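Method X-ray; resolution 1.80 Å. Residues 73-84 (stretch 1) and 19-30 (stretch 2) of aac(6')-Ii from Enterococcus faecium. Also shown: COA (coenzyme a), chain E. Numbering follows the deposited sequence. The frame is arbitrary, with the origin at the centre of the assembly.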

# COMPACT_ATOMS: atom_id res chain seq x y z
N LEU A 73 -7.44 0.66 5.80
CA LEU A 73 -8.14 -0.10 6.83
C LEU A 73 -7.23 -1.26 7.21
O LEU A 73 -6.90 -2.10 6.37
CB LEU A 73 -9.48 -0.62 6.28
CG LEU A 73 -10.42 -1.42 7.21
CD1 LEU A 73 -11.78 -1.53 6.55
CD2 LEU A 73 -9.84 -2.80 7.50
N HIS A 74 -6.80 -1.29 8.47
CA HIS A 74 -5.91 -2.35 8.94
C HIS A 74 -5.68 -2.25 10.44
O HIS A 74 -5.26 -1.21 10.94
CB HIS A 74 -4.57 -2.27 8.19
CG HIS A 74 -3.55 -3.24 8.69
ND1 HIS A 74 -2.83 -3.05 9.85
CD2 HIS A 74 -3.12 -4.42 8.18
CE1 HIS A 74 -2.01 -4.06 10.04
NE2 HIS A 74 -2.17 -4.91 9.03
N PRO A 75 -5.99 -3.32 11.18
CA PRO A 75 -6.54 -4.58 10.67
C PRO A 75 -8.03 -4.62 10.96
O PRO A 75 -8.62 -3.63 11.40
CB PRO A 75 -5.79 -5.61 11.48
CG PRO A 75 -5.82 -4.97 12.85
CD PRO A 75 -5.51 -3.50 12.57
N LEU A 76 -8.64 -5.76 10.68
CA LEU A 76 -10.05 -5.98 10.98
C LEU A 76 -10.15 -7.43 11.41
O LEU A 76 -9.88 -8.35 10.63
CB LEU A 76 -10.95 -5.76 9.76
CG LEU A 76 -12.42 -6.13 10.02
CD1 LEU A 76 -12.95 -5.40 11.26
CD2 LEU A 76 -13.28 -5.80 8.80
N VAL A 77 -10.51 -7.64 12.67
CA VAL A 77 -10.63 -8.99 13.18
C VAL A 77 -11.80 -9.09 14.15
O VAL A 77 -12.05 -8.19 14.95
CB VAL A 77 -9.34 -9.42 13.91
CG1 VAL A 77 -9.07 -8.48 15.07
CG2 VAL A 77 -9.48 -10.86 14.42
N VAL A 78 -12.52 -10.20 14.03
CA VAL A 78 -13.67 -10.50 14.88
C VAL A 78 -13.43 -11.92 15.38
O VAL A 78 -13.07 -12.79 14.60
CB VAL A 78 -14.98 -10.47 14.07
CG1 VAL A 78 -16.15 -10.92 14.94
CG2 VAL A 78 -15.23 -9.06 13.53
N GLU A 79 -13.61 -12.15 16.68
CA GLU A 79 -13.41 -13.50 17.21
C GLU A 79 -14.13 -14.48 16.30
O GLU A 79 -15.29 -14.28 15.97
CB GLU A 79 -13.97 -13.64 18.62
CG GLU A 79 -13.33 -12.74 19.65
CD GLU A 79 -13.75 -13.10 21.06
OE1 GLU A 79 -14.97 -13.24 21.30
OE2 GLU A 79 -12.86 -13.23 21.93
N SER A 80 -13.43 -15.54 15.90
CA SER A 80 -14.01 -16.53 15.00
C SER A 80 -15.29 -17.14 15.55
O SER A 80 -16.08 -17.70 14.80
CB SER A 80 -12.99 -17.65 14.72
OG SER A 80 -12.69 -18.37 15.89
N SER A 81 -15.49 -17.01 16.86
CA SER A 81 -16.69 -17.56 17.50
C SER A 81 -17.82 -16.54 17.60
O SER A 81 -18.90 -16.86 18.11
CB SER A 81 -16.34 -18.10 18.89
OG SER A 81 -15.76 -17.09 19.71
N ARG A 82 -17.59 -15.32 17.12
CA ARG A 82 -18.62 -14.29 17.20
C ARG A 82 -18.95 -13.68 15.84
O ARG A 82 -19.62 -12.65 15.75
CB ARG A 82 -18.18 -13.17 18.15
CG ARG A 82 -17.92 -13.62 19.58
CD ARG A 82 -19.14 -14.29 20.19
NE ARG A 82 -19.15 -14.17 21.64
CZ ARG A 82 -19.38 -13.03 22.29
NH1 ARG A 82 -19.63 -11.92 21.60
NH2 ARG A 82 -19.35 -12.99 23.61
N ARG A 83 -18.49 -14.32 14.78
CA ARG A 83 -18.71 -13.84 13.42
C ARG A 83 -20.14 -14.06 12.93
O ARG A 83 -20.92 -14.78 13.54
CB ARG A 83 -17.71 -14.49 12.47
CG ARG A 83 -16.28 -14.09 12.80
CD ARG A 83 -15.24 -14.88 12.01
NE ARG A 83 -13.89 -14.48 12.39
CZ ARG A 83 -12.78 -15.11 12.01
NH1 ARG A 83 -12.85 -16.18 11.23
NH2 ARG A 83 -11.60 -14.66 12.42
N LYS A 84 -20.46 -13.41 11.81
CA LYS A 84 -21.77 -13.51 11.19
C LYS A 84 -22.91 -12.89 11.99
O LYS A 84 -24.06 -13.34 11.88
CB LYS A 84 -22.09 -14.98 10.87
CG LYS A 84 -21.12 -15.62 9.88
CD LYS A 84 -20.93 -14.76 8.64
CE LYS A 84 -20.24 -15.52 7.52
NZ LYS A 84 -18.94 -16.11 7.95
N1A COA E . -17.66 -14.05 2.45
C2A COA E . -18.80 -13.55 1.96
N3A COA E . -19.69 -12.75 2.59
C4A COA E . -19.29 -12.46 3.88
C5A COA E . -18.15 -12.91 4.51
C6A COA E . -17.28 -13.75 3.74
N6A COA E . -16.15 -14.25 4.22
N7A COA E . -18.07 -12.41 5.80
C8A COA E . -19.16 -11.71 5.92
N9A COA E . -19.95 -11.69 4.80
C1B COA E . -21.23 -11.01 4.59
C2B COA E . -22.36 -11.56 5.46
O2B COA E . -22.98 -12.67 4.79
C3B COA E . -23.37 -10.43 5.59
O3B COA E . -24.12 -10.36 4.37
P3B COA E . -25.73 -10.35 4.38
O7A COA E . -26.10 -11.61 5.07
O8A COA E . -26.09 -10.32 2.94
O9A COA E . -26.09 -9.12 5.12
C4B COA E . -22.44 -9.21 5.64
O4B COA E . -21.25 -9.64 4.98
C5B COA E . -22.14 -8.68 7.05
O5B COA E . -21.32 -9.60 7.77
P1A COA E . -20.92 -9.38 9.32
O1A COA E . -21.72 -10.29 10.15
O2A COA E . -20.91 -7.92 9.60
O3A COA E . -19.40 -9.89 9.29
P2A COA E . -18.52 -10.46 10.52
O4A COA E . -18.52 -11.93 10.45
O5A COA E . -18.90 -9.78 11.77
O6A COA E . -17.06 -9.94 10.11
CBP COA E . -15.08 -10.50 8.81
CCP COA E . -16.56 -10.14 8.78
CDP COA E . -14.63 -10.80 7.37
CEP COA E . -14.28 -9.29 9.37
CAP COA E . -14.90 -11.78 9.74
OAP COA E . -15.59 -12.92 9.22
C9P COA E . -13.43 -12.09 10.07
O9P COA E . -12.95 -11.77 11.16
N8P COA E . -12.72 -12.70 9.11
C7P COA E . -11.32 -13.09 9.20
C6P COA E . -10.37 -11.90 9.04
C5P COA E . -10.15 -11.49 7.60
O5P COA E . -9.83 -12.33 6.75
N4P COA E . -10.32 -10.19 7.32
C3P COA E . -10.16 -9.58 6.00
C2P COA E . -9.19 -8.40 6.03
S1P COA E . -8.00 -8.42 4.67
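Stretch 2 (19-30) DLLRLTWPEEYG

Stretch 2 enters as the last turns of a helix, residues 19-24, and leaves helical geometry at Trp25, whose phi/psi of -124/78 opens a loop. The helix crosses strand 73-78 almost at right angles, at 86°, with the axes 9.2 Å apart at closest approach. No hydrogen bond joins the two stretches; the contact is made by packing.

Val77 is the centre. Its CA-to-CB bond points toward the helix, and chi1 near 60° (p) sets both methyls against Leu20, CG1 3.8 Å from its CD2 and CG2 3.8 Å from its CG; CG1 also lies 4.1 Å from Leu21 CD2 and CG2 3.3 Å from Thr24 OG1. A compact, beta-branched residue suits an extended strand and offers a broad apolar surface here. Leu20 (t, p) also points toward the strand, and its CD1 reaches Glu79 CG at 3.7 Å, touching the aliphatic part of that side chain. Leu21 starts sideways, but its m, t rotamer brings the end nearer, with CD2 4.5 Å from Pro75 CG.

Thr24, chi1 near -56° (m), turns its hydroxyl back along the helix, where OG1 donates to Leu20 O at 2.7 Å. This satisfies the polar group beside Val77. Thr24 CG2 lies 4.1 Å from Arg83 NH2, at the guanidinium edge; Arg83 NE in turn donates to Val78 O at 2.9 Å, while COA O9P lies over one guanidinium face.

Past the helix, Trp25 sets off sideways, yet chi1 of -68° and chi2 of -70° carry its long indole back to the strand. CZ3 lies 3.8 Å from Val77 CB, and the ring edge at CH2 meets Leu76 O at 3.5 Å. Tyr29 points toward the strand with chi1 of -61° (m), and its length lets the terminal OH reach 4.4 Å from Pro75 CB and 4.0 Å from His74 NE2.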

# COMPACT_ATOMS: atom_id res chain seq x y z
N ASP A 19 -3.99 -11.45 22.00
CA ASP A 19 -4.41 -12.84 21.86
C ASP A 19 -5.22 -13.00 20.58
O ASP A 19 -4.89 -13.83 19.73
CB ASP A 19 -5.26 -13.28 23.06
CG ASP A 19 -4.50 -13.24 24.36
OD1 ASP A 19 -3.36 -13.74 24.40
OD2 ASP A 19 -5.04 -12.71 25.36
N LEU A 20 -6.26 -12.19 20.45
CA LEU A 20 -7.13 -12.23 19.29
C LEU A 20 -6.34 -12.20 17.98
O LEU A 20 -6.69 -12.90 17.03
CB LEU A 20 -8.11 -11.06 19.33
CG LEU A 20 -9.19 -11.01 18.25
CD1 LEU A 20 -9.98 -12.31 18.25
CD2 LEU A 20 -10.10 -9.82 18.50
N LEU A 21 -5.28 -11.40 17.95
CA LEU A 21 -4.45 -11.30 16.76
C LEU A 21 -3.58 -12.54 16.59
O LEU A 21 -3.41 -13.04 15.48
CB LEU A 21 -3.55 -10.06 16.85
CG LEU A 21 -4.26 -8.70 16.81
CD1 LEU A 21 -3.26 -7.59 17.05
CD2 LEU A 21 -4.95 -8.52 15.47
N ARG A 22 -3.04 -13.03 17.70
CA ARG A 22 -2.19 -14.22 17.69
C ARG A 22 -2.99 -15.45 17.28
O ARG A 22 -2.54 -16.26 16.47
CB ARG A 22 -1.58 -14.45 19.07
N LEU A 23 -4.18 -15.60 17.85
CA LEU A 23 -5.04 -16.73 17.54
C LEU A 23 -5.44 -16.72 16.07
O LEU A 23 -5.26 -17.71 15.36
CB LEU A 23 -6.30 -16.68 18.41
CG LEU A 23 -6.13 -16.65 19.93
CD1 LEU A 23 -7.49 -16.52 20.59
CD2 LEU A 23 -5.42 -17.91 20.40
N THR A 24 -5.98 -15.58 15.63
CA THR A 24 -6.43 -15.41 14.25
C THR A 24 -5.30 -15.58 13.23
O THR A 24 -5.43 -16.34 12.27
CB THR A 24 -7.07 -14.02 14.05
OG1 THR A 24 -8.14 -13.85 15.00
CG2 THR A 24 -7.63 -13.88 12.65
N TRP A 25 -4.21 -14.85 13.43
CA TRP A 25 -3.07 -14.91 12.52
C TRP A 25 -1.80 -15.26 13.29
O TRP A 25 -0.97 -14.40 13.57
CB TRP A 25 -2.88 -13.55 11.83
CG TRP A 25 -3.97 -13.20 10.86
CD1 TRP A 25 -4.21 -13.79 9.65
CD2 TRP A 25 -4.96 -12.18 11.01
NE1 TRP A 25 -5.28 -13.20 9.03
CE2 TRP A 25 -5.76 -12.20 9.84
CE3 TRP A 25 -5.24 -11.24 12.01
CZ2 TRP A 25 -6.84 -11.32 9.66
CZ3 TRP A 25 -6.31 -10.36 11.82
CH2 TRP A 25 -7.10 -10.41 10.65
N PRO A 26 -1.63 -16.55 13.63
CA PRO A 26 -0.45 -17.01 14.37
C PRO A 26 0.86 -16.86 13.61
O PRO A 26 1.91 -16.64 14.21
CB PRO A 26 -0.79 -18.47 14.66
CG PRO A 26 -1.58 -18.86 13.45
CD PRO A 26 -2.51 -17.68 13.29
N GLU A 27 0.79 -16.96 12.29
CA GLU A 27 1.97 -16.84 11.44
C GLU A 27 2.35 -15.38 11.20
O GLU A 27 3.49 -15.08 10.84
CB GLU A 27 1.72 -17.52 10.09
N GLU A 28 1.40 -14.48 11.42
CA GLU A 28 1.64 -13.06 11.21
C GLU A 28 1.85 -12.30 12.51
O GLU A 28 2.44 -11.21 12.52
CB GLU A 28 0.46 -12.44 10.44
CG GLU A 28 0.75 -11.06 9.87
CD GLU A 28 1.90 -11.05 8.89
OE1 GLU A 28 3.05 -11.33 9.31
OE2 GLU A 28 1.67 -10.78 7.69
N TYR A 29 1.38 -12.87 13.62
CA TYR A 29 1.52 -12.24 14.93
C TYR A 29 2.04 -13.23 15.97
O TYR A 29 1.31 -13.63 16.88
CB TYR A 29 0.18 -11.67 15.39
CG TYR A 29 -0.39 -10.61 14.48
CD1 TYR A 29 0.23 -9.36 14.36
CD2 TYR A 29 -1.55 -10.84 13.74
CE1 TYR A 29 -0.29 -8.38 13.52
CE2 TYR A 29 -2.07 -9.87 12.90
CZ TYR A 29 -1.44 -8.64 12.79
OH TYR A 29 -1.96 -7.67 11.97
N GLY A 30 3.30 -13.63 15.83
CA GLY A 30 3.88 -14.58 16.76
C GLY A 30 4.64 -13.94 17.90
O GLY A 30 4.17 -13.92 19.04